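Local coordinates for LPXTG cell wall surface protein (Streptococcus gordonii, PDB 4IGB) that probably acts as an adhesin on the streptococcal surface, where it is fixed to peptidoglycan by its LPXTG signal, this chain being its N-terminal N1-N2 part, at residues L132-A137 / S268-L273; F38-P43 / G55-F60; T165-Y170 / S254-F259; T13-K18 / G311-A316. All coordinates share one frame; numbering follows the deposited sequence.

Contact 1 of 4, residues L132-A137 / S268-L273; sequences LWESNA and SAVFGL. With NA (sodium ion), chain V.
Glu134 reaches Val270 through a water that spends both of its protons on the contact: one goes to Glu134 OE2 at 2.6 Å, the other to the backbone O of Val270, also at 2.6 Å. The second carboxylate oxygen, OE1, is taken by a salt bridge from Lys18, which should help keep Glu134 ionised and probably limits the swing of the carboxylate. Behind the carboxylate, the extended chain of Glu134 runs past Val270 in the opposite direction, with Glu134 CD 3.8 Å from Val270 CG1.

Val270 is the side chain that the loop closes over. With CG1 anti to the backbone N (chi1 178°), that methyl sits between Glu134 and Ala137, while CG2 is left for Trp133. The fit at Ala137 is tight, CB to Val270 CG1 being 3.4 Å. Trp133 crosses the valine at about a right angle and offers its CD1 corner to CG2 at 3.7 Å; its NE1 hydrogen is shared between Tyr145 OH and Glu139 OE2.

Further along, Ala137 CA lies 3.1 Å from Phe271 O, a CA-H...O contact, and a second water accepts from Leu273 N and lies 2.8 Å from Asn136 O. At the other end of the strand, Ser268 O binds the sodium ion at 2.9 Å, together with Asp186 and Glu197. The segment 132-137 is the connection of a beta hairpin, linking strands 123-130 and 137-141, and it folds over strand 268-275 near Val270 and Gly272, where 137-141 sets out alongside it in an antiparallel sheet of the N-terminal domain.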
loop_
_atom_site.group_PDB
_atom_site.type_symbol
_atom_site.label_atom_id
_atom_site.label_comp_id
_atom_site.label_asym_id
_atom_site.label_seq_id
_atom_site.Cartn_x
_atom_site.Cartn_y
_atom_site.Cartn_z
ATOM N N LEU D 132 -14.849 13.298 1.950
ATOM C CA LEU D 132 -14.995 14.461 2.822
ATOM C C LEU D 132 -13.618 15.013 3.192
ATOM O O LEU D 132 -13.398 16.227 3.142
ATOM C CB LEU D 132 -15.766 14.121 4.105
ATOM C CG LEU D 132 -17.243 13.719 4.022
ATOM C CD1 LEU D 132 -17.934 13.985 5.347
ATOM C CD2 LEU D 132 -17.946 14.469 2.914
ATOM N N TRP D 133 -12.700 14.112 3.543
ATOM C CA TRP D 133 -11.411 14.488 4.128
ATOM C C TRP D 133 -10.202 14.351 3.195
ATOM O O TRP D 133 -9.348 15.243 3.154
ATOM C CB TRP D 133 -11.173 13.681 5.401
ATOM C CG TRP D 133 -12.408 13.546 6.218
ATOM C CD1 TRP D 133 -13.053 12.388 6.553
ATOM C CD2 TRP D 133 -13.176 14.613 6.789
ATOM N NE1 TRP D 133 -14.163 12.669 7.317
ATOM C CE2 TRP D 133 -14.261 14.032 7.473
ATOM C CE3 TRP D 133 -13.046 16.007 6.796
ATOM C CZ2 TRP D 133 -15.212 14.788 8.149
ATOM C CZ3 TRP D 133 -13.991 16.763 7.476
ATOM C CH2 TRP D 133 -15.058 16.149 8.139
ATOM N N GLU D 134 -10.113 13.218 2.499
ATOM C CA GLU D 134 -9.095 12.986 1.479
ATOM C C GLU D 134 -9.792 12.401 0.260
ATOM O O GLU D 134 -10.856 11.787 0.381
ATOM C CB GLU D 134 -8.085 11.927 1.915
ATOM C CG GLU D 134 -7.262 12.162 3.166
ATOM C CD GLU D 134 -6.353 10.955 3.439
ATOM O OE1 GLU D 134 -6.241 10.088 2.539
ATOM O OE2 GLU D 134 -5.764 10.852 4.540
ATOM N N SER D 135 -9.170 12.537 -0.907
ATOM C CA SER D 135 -9.640 11.824 -2.089
ATOM C C SER D 135 -9.428 10.314 -1.929
ATOM O O SER D 135 -8.486 9.882 -1.274
ATOM C CB SER D 135 -8.902 12.316 -3.340
ATOM O OG SER D 135 -9.182 13.683 -3.582
ATOM N N ASN D 136 -10.314 9.518 -2.527
ATOM C CA ASN D 136 -10.074 8.089 -2.690
ATOM C C ASN D 136 -9.724 7.375 -1.403
ATOM O O ASN D 136 -8.821 6.546 -1.360
ATOM C CB ASN D 136 -8.963 7.874 -3.718
ATOM C CG ASN D 136 -9.351 8.398 -5.088
ATOM O OD1 ASN D 136 -8.657 9.237 -5.665
ATOM N ND2 ASN D 136 -10.481 7.918 -5.604
ATOM N N ALA D 137 -10.470 7.693 -0.357
ATOM C CA ALA D 137 -10.159 7.200 0.961
ATOM C C ALA D 137 -11.384 6.522 1.534
ATOM O O ALA D 137 -12.489 6.682 1.013
ATOM C CB ALA D 137 -9.735 8.367 1.857
ATOM N N SER D 268 -11.960 8.934 14.527
ATOM C CA SER D 268 -11.871 8.117 13.336
ATOM C C SER D 268 -10.596 8.477 12.602
ATOM O O SER D 268 -10.060 9.569 12.784
ATOM C CB SER D 268 -13.071 8.375 12.429
ATOM O OG SER D 268 -13.050 9.703 11.928
ATOM N N ALA D 269 -10.119 7.555 11.777
ATOM C CA ALA D 269 -8.978 7.809 10.924
ATOM C C ALA D 269 -9.374 7.572 9.475
ATOM O O ALA D 269 -10.357 6.879 9.196
ATOM C CB ALA D 269 -7.829 6.920 11.308
ATOM N N VAL D 270 -8.603 8.149 8.556
ATOM C CA VAL D 270 -8.895 8.055 7.138
ATOM C C VAL D 270 -7.725 7.364 6.465
ATOM O O VAL D 270 -6.577 7.602 6.832
ATOM C CB VAL D 270 -9.115 9.458 6.548
ATOM C CG1 VAL D 270 -9.377 9.385 5.069
ATOM C CG2 VAL D 270 -10.267 10.127 7.267
ATOM N N PHE D 271 -8.011 6.487 5.507
ATOM C CA PHE D 271 -6.972 5.677 4.889
ATOM C C PHE D 271 -7.140 5.608 3.385
ATOM O O PHE D 271 -8.251 5.666 2.872
ATOM C CB PHE D 271 -6.994 4.230 5.408
ATOM C CG PHE D 271 -6.979 4.105 6.900
ATOM C CD1 PHE D 271 -5.785 3.880 7.582
ATOM C CD2 PHE D 271 -8.155 4.185 7.624
ATOM C CE1 PHE D 271 -5.775 3.750 8.953
ATOM C CE2 PHE D 271 -8.152 4.053 9.000
ATOM C CZ PHE D 271 -6.968 3.835 9.667
ATOM N N GLY D 272 -6.017 5.452 2.696
ATOM C CA GLY D 272 -6.003 5.079 1.301
ATOM C C GLY D 272 -5.158 3.832 1.151
ATOM O O GLY D 272 -4.494 3.391 2.095
ATOM N N LEU D 273 -5.197 3.235 -0.031
ATOM C CA LEU D 273 -4.304 2.127 -0.339
ATOM C C LEU D 273 -3.341 2.632 -1.398
ATOM O O LEU D 273 -3.726 3.428 -2.254
ATOM C CB LEU D 273 -5.082 0.913 -0.835
ATOM C CG LEU D 273 -6.132 0.340 0.129
ATOM C CD1 LEU D 273 -6.732 -0.919 -0.497
ATOM C CD2 LEU D 273 -5.529 0.007 1.483
HETATM NA NA NA V . -7.588 10.729 13.777
HETATM O O HOH W 1 -4.582 9.079 6.030
HETATM O O HOH W 2 -6.754 4.727 -1.925
#

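Contact 2 of 4, residues F38-P43 / G55-F60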
loop_
_atom_site.group_PDB
_atom_site.type_symbol
_atom_site.label_atom_id
_atom_site.label_comp_id
_atom_site.label_asym_id
_atom_site.label_seq_id
_atom_site.Cartn_x
_atom_site.Cartn_y
_atom_site.Cartn_z
ATOM N N PHE D 38 -26.195 2.856 4.490
ATOM C CA PHE D 38 -27.022 3.861 3.851
ATOM C C PHE D 38 -26.199 4.999 3.289
ATOM O O PHE D 38 -25.043 5.200 3.676
ATOM C CB PHE D 38 -28.080 4.382 4.824
ATOM C CG PHE D 38 -27.514 4.908 6.115
ATOM C CD1 PHE D 38 -27.229 6.256 6.268
ATOM C CD2 PHE D 38 -27.270 4.054 7.180
ATOM C CE1 PHE D 38 -26.716 6.740 7.461
ATOM C CE2 PHE D 38 -26.752 4.534 8.364
ATOM C CZ PHE D 38 -26.478 5.875 8.507
ATOM N N HIS D 39 -26.808 5.742 2.373
ATOM C CA HIS D 39 -26.141 6.831 1.686
ATOM C C HIS D 39 -26.474 8.146 2.364
ATOM O O HIS D 39 -27.584 8.347 2.850
ATOM C CB HIS D 39 -26.580 6.864 0.221
ATOM C CG HIS D 39 -25.684 7.672 -0.662
ATOM N ND1 HIS D 39 -24.607 7.127 -1.328
ATOM C CD2 HIS D 39 -25.702 8.988 -0.986
ATOM C CE1 HIS D 39 -24.003 8.071 -2.029
ATOM N NE2 HIS D 39 -24.646 9.210 -1.836
ATOM N N LEU D 40 -25.496 9.036 2.417
ATOM C CA LEU D 40 -25.708 10.368 2.951
ATOM C C LEU D 40 -25.153 11.372 1.951
ATOM O O LEU D 40 -24.156 11.112 1.277
ATOM C CB LEU D 40 -25.009 10.538 4.304
ATOM C CG LEU D 40 -25.522 9.773 5.521
ATOM C CD1 LEU D 40 -24.520 9.898 6.649
ATOM C CD2 LEU D 40 -26.884 10.294 5.969
ATOM N N SER D 41 -25.807 12.520 1.862
ATOM C CA SER D 41 -25.388 13.565 0.956
ATOM C C SER D 41 -25.157 14.844 1.771
ATOM O O SER D 41 -26.084 15.402 2.349
ATOM C CB SER D 41 -26.449 13.744 -0.138
ATOM O OG SER D 41 -26.137 14.814 -1.005
ATOM N N ASN D 42 -23.904 15.284 1.830
ATOM C CA ASN D 42 -23.501 16.379 2.710
ATOM C C ASN D 42 -23.909 16.105 4.152
ATOM O O ASN D 42 -24.741 16.821 4.712
ATOM C CB ASN D 42 -24.083 17.720 2.248
ATOM C CG ASN D 42 -23.887 17.965 0.763
ATOM O OD1 ASN D 42 -22.840 17.656 0.197
ATOM N ND2 ASN D 42 -24.909 18.522 0.123
ATOM N N PRO D 43 -23.306 15.070 4.763
ATOM C CA PRO D 43 -23.701 14.597 6.094
ATOM C C PRO D 43 -23.298 15.561 7.200
ATOM O O PRO D 43 -22.327 16.309 7.047
ATOM C CB PRO D 43 -22.922 13.290 6.236
ATOM C CG PRO D 43 -21.697 13.502 5.404
ATOM C CD PRO D 43 -22.133 14.344 4.240
ATOM N N GLY D 55 -20.297 16.662 0.211
ATOM C CA GLY D 55 -19.816 15.392 -0.303
ATOM C C GLY D 55 -20.838 14.274 -0.181
ATOM O O GLY D 55 -21.698 14.293 0.705
ATOM N N GLU D 56 -20.748 13.302 -1.083
ATOM C CA GLU D 56 -21.580 12.105 -1.037
ATOM C C GLU D 56 -20.865 11.025 -0.245
ATOM O O GLU D 56 -19.650 10.870 -0.353
ATOM C CB GLU D 56 -21.873 11.598 -2.451
ATOM C CG GLU D 56 -22.656 12.585 -3.317
ATOM C CD GLU D 56 -24.005 12.966 -2.706
ATOM O OE1 GLU D 56 -24.702 12.076 -2.168
ATOM O OE2 GLU D 56 -24.364 14.158 -2.762
ATOM N N MET D 57 -21.617 10.267 0.541
ATOM C CA MET D 57 -21.022 9.283 1.446
ATOM C C MET D 57 -21.828 7.987 1.501
ATOM O O MET D 57 -23.056 8.012 1.495
ATOM C CB MET D 57 -20.893 9.876 2.856
ATOM C CG MET D 57 -20.577 8.864 3.965
ATOM S SD MET D 57 -20.501 9.588 5.633
ATOM C CE MET D 57 -18.935 10.478 5.554
ATOM N N GLU D 58 -21.126 6.858 1.545
ATOM C CA GLU D 58 -21.759 5.580 1.848
ATOM C C GLU D 58 -21.378 5.242 3.278
ATOM O O GLU D 58 -20.202 5.135 3.605
ATOM C CB GLU D 58 -21.290 4.498 0.879
ATOM C CG GLU D 58 -22.162 3.257 0.856
ATOM C CD GLU D 58 -23.590 3.525 0.413
ATOM O OE1 GLU D 58 -23.851 4.544 -0.270
ATOM O OE2 GLU D 58 -24.466 2.703 0.758
ATOM N N ASN D 59 -22.369 5.125 4.146
ATOM C CA ASN D 59 -22.103 5.010 5.574
ATOM C C ASN D 59 -22.528 3.657 6.105
ATOM O O ASN D 59 -23.523 3.105 5.656
ATOM C CB ASN D 59 -22.820 6.122 6.342
ATOM C CG ASN D 59 -22.268 6.309 7.737
ATOM O OD1 ASN D 59 -23.003 6.654 8.657
ATOM N ND2 ASN D 59 -20.966 6.092 7.900
ATOM N N PHE D 60 -21.759 3.131 7.053
ATOM C CA PHE D 60 -21.995 1.805 7.604
ATOM C C PHE D 60 -21.950 1.840 9.117
ATOM O O PHE D 60 -20.957 2.270 9.701
ATOM C CB PHE D 60 -20.940 0.810 7.120
ATOM C CG PHE D 60 -20.921 0.624 5.646
ATOM C CD1 PHE D 60 -21.440 -0.530 5.076
ATOM C CD2 PHE D 60 -20.368 1.592 4.820
ATOM C CE1 PHE D 60 -21.421 -0.708 3.709
ATOM C CE2 PHE D 60 -20.340 1.420 3.456
ATOM C CZ PHE D 60 -20.864 0.269 2.897
HETATM O O HOH W 3 -22.727 16.371 -2.296
#
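Phe38 turns a face of its ring to Asn59, whose CB sits 4.1 Å above the ring plane of Phe38, toward the rim. The amide stands nearly upright to the ring (85°), and its ND2 bonds to Glu125. On this same face of the sheet Leu40 CD1 meets Met57 SD at 4.2 Å, and Pro43 closes over the methionine's end.

The face bearing His39, Ser41, Glu56 and Glu58 is polar. The imidazole spans two carboxylates: His39 ND1 donates to Glu58 OE1 at 2.9 Å, and NE2 donates to Glu56 OE1, also at 2.9 Å. Gln37 NE2 holds Glu58 OE2. Ring and Glu56 carboxylate are nearly coplanar, and OE1 receives the proton on its anti lone pair. The other oxygen, Glu56 OE2, takes Ser41 OG at 2.6 Å. With both nitrogens donating, His39 is probably positively charged.

Where the connecting chain leaves and returns, Asn42 N donates to Gly55 O, and Gly55 N to Asn42 OD1 at 2.7 Å; a water joins OD1 to Glu56 OE2. Regular backbone pairs, Phe38 with Asn59 and Leu40 with Met57, complete an antiparallel beta ladder in which 35-41 is the outermost strand of its sheet.

Contact 3 of 4, residues T165-Y170 / S254-F259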
loop_
_atom_site.group_PDB
_atom_site.type_symbol
_atom_site.label_atom_id
_atom_site.label_comp_id
_atom_site.label_asym_id
_atom_site.label_seq_id
_atom_site.Cartn_x
_atom_site.Cartn_y
_atom_site.Cartn_z
ATOM N N THR D 165 -8.620 -6.594 6.701
ATOM C CA THR D 165 -7.633 -7.082 5.752
ATOM C C THR D 165 -7.840 -6.373 4.428
ATOM O O THR D 165 -8.958 -6.317 3.913
ATOM C CB THR D 165 -7.701 -8.618 5.559
ATOM O OG1 THR D 165 -7.433 -9.272 6.805
ATOM C CG2 THR D 165 -6.664 -9.069 4.545
ATOM N N ALA D 166 -6.761 -5.803 3.898
ATOM C CA ALA D 166 -6.805 -5.090 2.641
ATOM C C ALA D 166 -5.917 -5.838 1.665
ATOM O O ALA D 166 -4.862 -6.330 2.036
ATOM C CB ALA D 166 -6.321 -3.649 2.823
ATOM N N GLU D 167 -6.359 -5.938 0.417
ATOM C CA GLU D 167 -5.631 -6.694 -0.590
ATOM C C GLU D 167 -5.805 -6.005 -1.920
ATOM O O GLU D 167 -6.887 -5.530 -2.224
ATOM C CB GLU D 167 -6.179 -8.123 -0.707
ATOM C CG GLU D 167 -5.303 -9.038 -1.554
ATOM C CD GLU D 167 -5.952 -10.388 -1.826
ATOM O OE1 GLU D 167 -7.171 -10.521 -1.580
ATOM O OE2 GLU D 167 -5.243 -11.309 -2.286
ATOM N N ILE D 168 -4.739 -5.940 -2.710
ATOM C CA ILE D 168 -4.873 -5.532 -4.096
ATOM C C ILE D 168 -4.568 -6.729 -4.977
ATOM O O ILE D 168 -3.732 -7.565 -4.623
ATOM C CB ILE D 168 -3.961 -4.357 -4.436
ATOM C CG1 ILE D 168 -2.506 -4.669 -4.067
ATOM C CG2 ILE D 168 -4.431 -3.115 -3.693
ATOM C CD1 ILE D 168 -1.548 -3.468 -4.325
ATOM N N ARG D 169 -5.269 -6.818 -6.106
ATOM C CA ARG D 169 -5.137 -7.945 -7.019
ATOM C C ARG D 169 -5.222 -7.497 -8.464
ATOM O O ARG D 169 -6.004 -6.608 -8.799
ATOM C CB ARG D 169 -6.265 -8.951 -6.790
ATOM C CG ARG D 169 -6.132 -9.809 -5.558
ATOM C CD ARG D 169 -7.118 -10.974 -5.649
ATOM N NE ARG D 169 -7.994 -11.017 -4.482
ATOM C CZ ARG D 169 -9.143 -11.686 -4.420
ATOM N NH1 ARG D 169 -9.578 -12.381 -5.471
ATOM N NH2 ARG D 169 -9.861 -11.657 -3.304
ATOM N N TYR D 170 -4.431 -8.121 -9.327
ATOM C CA TYR D 170 -4.651 -7.971 -10.757
ATOM C C TYR D 170 -6.029 -8.542 -11.083
ATOM O O TYR D 170 -6.314 -9.696 -10.766
ATOM C CB TYR D 170 -3.572 -8.713 -11.551
ATOM C CG TYR D 170 -2.203 -8.062 -11.506
ATOM C CD1 TYR D 170 -2.044 -6.706 -11.772
ATOM C CD2 TYR D 170 -1.075 -8.801 -11.178
ATOM C CE1 TYR D 170 -0.791 -6.106 -11.728
ATOM C CE2 TYR D 170 0.186 -8.212 -11.137
ATOM C CZ TYR D 170 0.320 -6.867 -11.406
ATOM O OH TYR D 170 1.570 -6.288 -11.360
ATOM N N SER D 254 3.760 -8.337 0.768
ATOM C CA SER D 254 2.877 -8.912 -0.240
ATOM C C SER D 254 1.868 -7.883 -0.737
ATOM O O SER D 254 2.018 -6.691 -0.489
ATOM C CB SER D 254 2.151 -10.133 0.339
ATOM O OG SER D 254 1.193 -9.732 1.306
ATOM N N ASN D 255 0.840 -8.357 -1.438
ATOM C CA ASN D 255 -0.225 -7.508 -1.968
ATOM C C ASN D 255 -1.319 -7.308 -0.939
ATOM O O ASN D 255 -2.392 -6.797 -1.237
ATOM C CB ASN D 255 -0.826 -8.116 -3.239
ATOM C CG ASN D 255 -1.334 -9.548 -3.031
ATOM O OD1 ASN D 255 -0.671 -10.378 -2.405
ATOM N ND2 ASN D 255 -2.513 -9.837 -3.564
ATOM N N SER D 256 -1.027 -7.690 0.292
ATOM C CA SER D 256 -2.048 -7.728 1.310
ATOM C C SER D 256 -1.528 -7.230 2.666
ATOM O O SER D 256 -0.330 -7.252 2.940
ATOM C CB SER D 256 -2.564 -9.169 1.426
ATOM O OG SER D 256 -3.557 -9.262 2.416
ATOM N N MET D 257 -2.440 -6.804 3.523
ATOM C CA MET D 257 -2.069 -6.417 4.874
ATOM C C MET D 257 -3.256 -6.572 5.821
ATOM O O MET D 257 -4.353 -6.074 5.556
ATOM C CB MET D 257 -1.550 -4.970 4.896
ATOM C CG MET D 257 -0.784 -4.611 6.153
ATOM S SD MET D 257 0.021 -2.982 6.093
ATOM C CE MET D 257 1.369 -3.344 4.969
ATOM N N ASN D 258 -3.028 -7.271 6.922
ATOM C CA ASN D 258 -4.020 -7.369 7.985
ATOM C C ASN D 258 -3.715 -6.295 9.013
ATOM O O ASN D 258 -2.758 -6.422 9.783
ATOM C CB ASN D 258 -3.980 -8.762 8.633
ATOM C CG ASN D 258 -5.112 -8.986 9.644
ATOM O OD1 ASN D 258 -6.027 -8.168 9.774
ATOM N ND2 ASN D 258 -5.048 -10.105 10.359
ATOM N N PHE D 259 -4.514 -5.229 9.011
ATOM C CA PHE D 259 -4.339 -4.136 9.965
ATOM C C PHE D 259 -5.553 -3.990 10.865
ATOM O O PHE D 259 -6.560 -4.684 10.700
ATOM C CB PHE D 259 -4.062 -2.811 9.244
ATOM C CG PHE D 259 -5.244 -2.260 8.492
ATOM C CD1 PHE D 259 -6.026 -1.254 9.041
ATOM C CD2 PHE D 259 -5.565 -2.735 7.233
ATOM C CE1 PHE D 259 -7.120 -0.731 8.339
ATOM C CE2 PHE D 259 -6.650 -2.227 6.533
ATOM C CZ PHE D 259 -7.434 -1.223 7.094
#
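Backbone hydrogen bonds carry the pairing of Ala166 with Met257, each residue both giving and accepting at 2.9 Å between its N and the partner's O. Ile168 N donates to Asn255 O, also at 2.9 Å, one step beyond the last regular bridge. CA-H...O contacts run between these bonds, as from Thr165 CA to Met257 O.

Side-chain polar bonds prolong the ladder. Asn255 places its CG between its own backbone N and carbonyl carbon (chi1 55°), which turns the amide toward strand 165-170; ND2 donates to Ile168 O at 2.8 Å, almost straight (164°) and in the amide plane. One residue is thus held through its main chain and its side chain, and its CB packs 3.9 Å from Ile168 CG1. ND2 also lies near Glu167 OE2 in a weak bond. Glu167 OE1 forms a salt bridge with Arg169 NE at 3.1 Å, and Arg169 also makes a cation-pi pair with Tyr96. Just before, Ser254 OG accepts from Ser256 N at 3.2 Å, an ST turn that leads the chain into the strand.

Between the two segments apolar contact is limited. On the Ala166 and Met257 face, Ala166 CB meets the edge of the Phe259 ring at CE2 (4.0 Å); Ala166 also packs on Leu97, and Phe259 on Met182. This is the meeting of strands 158-170 and 256-262, two interior neighbours of the large antiparallel sheet of the N-terminal domain.

Contact 4 of 4, residues T13-K18 / G311-A316. With SO4 (sulfate ion), chain S.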
loop_
_atom_site.group_PDB
_atom_site.type_symbol
_atom_site.label_atom_id
_atom_site.label_comp_id
_atom_site.label_asym_id
_atom_site.label_seq_id
_atom_site.Cartn_x
_atom_site.Cartn_y
_atom_site.Cartn_z
ATOM N N THR D 13 4.943 14.306 1.507
ATOM C CA THR D 13 5.261 14.636 0.117
ATOM C C THR D 13 5.866 13.438 -0.642
ATOM O O THR D 13 6.572 13.614 -1.631
ATOM C CB THR D 13 6.249 15.835 0.011
ATOM O OG1 THR D 13 7.435 15.539 0.754
ATOM C CG2 THR D 13 5.615 17.147 0.540
ATOM N N LEU D 14 5.605 12.229 -0.161
ATOM C CA LEU D 14 5.955 11.020 -0.910
ATOM C C LEU D 14 5.249 11.076 -2.251
ATOM O O LEU D 14 4.156 11.624 -2.355
ATOM C CB LEU D 14 5.500 9.760 -0.158
ATOM C CG LEU D 14 6.233 9.355 1.113
ATOM C CD1 LEU D 14 5.506 8.200 1.825
ATOM C CD2 LEU D 14 7.643 8.953 0.755
ATOM N N ASP D 15 5.857 10.503 -3.281
ATOM C CA ASP D 15 5.215 10.486 -4.584
ATOM C C ASP D 15 4.744 9.068 -4.933
ATOM O O ASP D 15 4.906 8.606 -6.057
ATOM C CB ASP D 15 6.165 11.045 -5.650
ATOM C CG ASP D 15 5.474 11.288 -6.992
ATOM O OD1 ASP D 15 6.167 11.246 -8.036
ATOM O OD2 ASP D 15 4.245 11.523 -7.005
ATOM N N ILE D 16 4.177 8.380 -3.947
ATOM C CA ILE D 16 3.637 7.046 -4.156
ATOM C C ILE D 16 2.288 7.157 -4.863
ATOM O O ILE D 16 1.686 8.227 -4.882
ATOM C CB ILE D 16 3.517 6.247 -2.825
ATOM C CG1 ILE D 16 2.601 6.953 -1.828
ATOM C CG2 ILE D 16 4.879 6.034 -2.196
ATOM C CD1 ILE D 16 2.662 6.358 -0.438
ATOM N N ARG D 17 1.826 6.061 -5.460
ATOM C CA ARG D 17 0.565 6.066 -6.208
ATOM C C ARG D 17 -0.618 5.695 -5.309
ATOM O O ARG D 17 -0.671 4.578 -4.794
ATOM C CB ARG D 17 0.635 5.071 -7.375
ATOM C CG ARG D 17 -0.673 4.959 -8.179
ATOM C CD ARG D 17 -0.910 3.563 -8.769
ATOM N NE ARG D 17 0.231 3.094 -9.554
ATOM C CZ ARG D 17 0.448 3.397 -10.832
ATOM N NH1 ARG D 17 -0.407 4.176 -11.490
ATOM N NH2 ARG D 17 1.526 2.924 -11.454
ATOM N N LYS D 18 -1.566 6.613 -5.134
ATOM C CA LYS D 18 -2.782 6.308 -4.382
ATOM C C LYS D 18 -3.863 5.696 -5.279
ATOM O O LYS D 18 -4.259 6.298 -6.270
ATOM C CB LYS D 18 -3.322 7.576 -3.724
ATOM C CG LYS D 18 -4.449 7.319 -2.750
ATOM C CD LYS D 18 -4.707 8.552 -1.926
ATOM C CE LYS D 18 -5.732 8.302 -0.864
ATOM N NZ LYS D 18 -5.931 9.527 -0.032
ATOM N N GLY D 311 12.470 8.364 -0.729
ATOM C CA GLY D 311 11.675 9.396 -0.103
ATOM C C GLY D 311 10.735 10.064 -1.070
ATOM O O GLY D 311 9.986 10.953 -0.681
ATOM N N LYS D 312 10.771 9.646 -2.335
ATOM C CA LYS D 312 9.815 10.146 -3.320
ATOM C C LYS D 312 9.113 8.994 -4.057
ATOM O O LYS D 312 7.920 8.751 -3.864
ATOM C CB LYS D 312 10.508 11.055 -4.336
ATOM C CG LYS D 312 9.583 11.493 -5.472
ATOM C CD LYS D 312 10.348 11.949 -6.724
ATOM C CE LYS D 312 9.452 12.759 -7.653
ATOM N NZ LYS D 312 10.209 13.277 -8.830
ATOM N N ASP D 313 9.864 8.296 -4.905
ATOM C CA ASP D 313 9.327 7.179 -5.679
ATOM C C ASP D 313 9.173 5.945 -4.797
ATOM O O ASP D 313 8.211 5.189 -4.937
ATOM C CB ASP D 313 10.246 6.849 -6.865
ATOM C CG ASP D 313 10.480 8.041 -7.774
ATOM O OD1 ASP D 313 9.533 8.832 -7.959
ATOM O OD2 ASP D 313 11.611 8.185 -8.298
ATOM N N ILE D 314 10.141 5.750 -3.903
ATOM C CA ILE D 314 10.156 4.620 -2.977
ATOM C C ILE D 314 10.386 5.136 -1.560
ATOM O O ILE D 314 10.953 6.209 -1.373
ATOM C CB ILE D 314 11.236 3.568 -3.346
ATOM C CG1 ILE D 314 12.631 4.213 -3.421
ATOM C CG2 ILE D 314 10.898 2.913 -4.678
ATOM C CD1 ILE D 314 13.755 3.218 -3.719
ATOM N N LEU D 315 9.924 4.370 -0.578
ATOM C CA LEU D 315 9.919 4.774 0.827
ATOM C C LEU D 315 11.298 5.121 1.374
ATOM O O LEU D 315 11.440 6.028 2.197
ATOM C CB LEU D 315 9.292 3.663 1.683
ATOM C CG LEU D 315 7.834 3.873 2.118
ATOM C CD1 LEU D 315 7.012 4.653 1.099
ATOM C CD2 LEU D 315 7.166 2.559 2.493
ATOM N N ALA D 316 12.310 4.388 0.924
ATOM C CA ALA D 316 13.659 4.547 1.460
ATOM C C ALA D 316 14.696 3.987 0.495
ATOM O O ALA D 316 14.346 3.340 -0.491
ATOM C CB ALA D 316 13.768 3.856 2.812
HETATM S S SO4 S . -2.478 11.425 0.044
HETATM O O1 SO4 S . -3.783 10.947 -0.379
HETATM O O2 SO4 S . -2.342 11.123 1.460
HETATM O O3 SO4 S . -1.414 10.755 -0.704
HETATM O O4 SO4 S . -2.406 12.863 -0.188
HETATM O O HOH W 4 9.192 12.997 0.718
#
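Polar links first: Asp15 N donates to Lys312 O at 2.8 Å, the one direct hydrogen bond between the two segments. It is bent (143° at the hydrogen), the donor coming in tilted from the carbonyl plane. A water gives a proton to Gly311 O at 2.6 Å and lies within bonding reach of Thr13 OG1.

Apolar packing comes mostly from Leu14 and Leu315. Leu14 CD1 meets Leu315 CD1 at 3.9 Å, and Ile16 CG2 touches the same methyl, while Leu315 also packs on Leu210, Ala249 and Arg251. The other branch of Leu14, CD2, lies against the Gly311 carbonyl, 3.4 Å from its O.

Charge is arranged more loosely. The extended chain of Lys312 runs alongside Asp15, pointing the same way, with Asp15 CB 3.5 Å from Lys312 CG. Asp15 OD1 stays 4.6 Å from Lys312 NZ, beyond a salt bridge, and 4.1 Å from Asp313 OD1. The lysine may ease that closeness of like charges, and Asp313 OD2 accepts from Val309 N.

At the far end of 13-18, Lys18 NZ, which also salt-bridges Glu134, bonds at 2.6 Å to O1 of a sulfate probably from the crystallisation liquor; Lys183 and Tyr274 grip the same anion. Between these two segments, then, lie one bent backbone bond, a water and a few methyl contacts: a lightly bonded join in which Asp15 and Lys312 approach without forming a salt bridge.

Overall arrangement
Contacts 1, 2 and 4 all reach the six-stranded antiparallel sheet of the N-terminal domain. Contact 2 holds its outermost strand 35-41, and contact 4 touches the opposite outermost strand, 17-18, beside strand 268-275 of contact 1, to which the Lys18-Glu134 salt bridge ties it. Contacts 1 and 2, centres 14 Å apart, meet through Leu132. Contact 3 lies in the eight-stranded sheet; its strand 256-262 leads on to 268-275, and Leu273 packs on Ala166. Along the chain contact 2 precedes contact 1, contact 1 encloses contact 3, and contact 4 spans them all. Contact 4, alone among the four, joins N2 to the N-terminal domain, and so probably bears on how the two domains are set against each other.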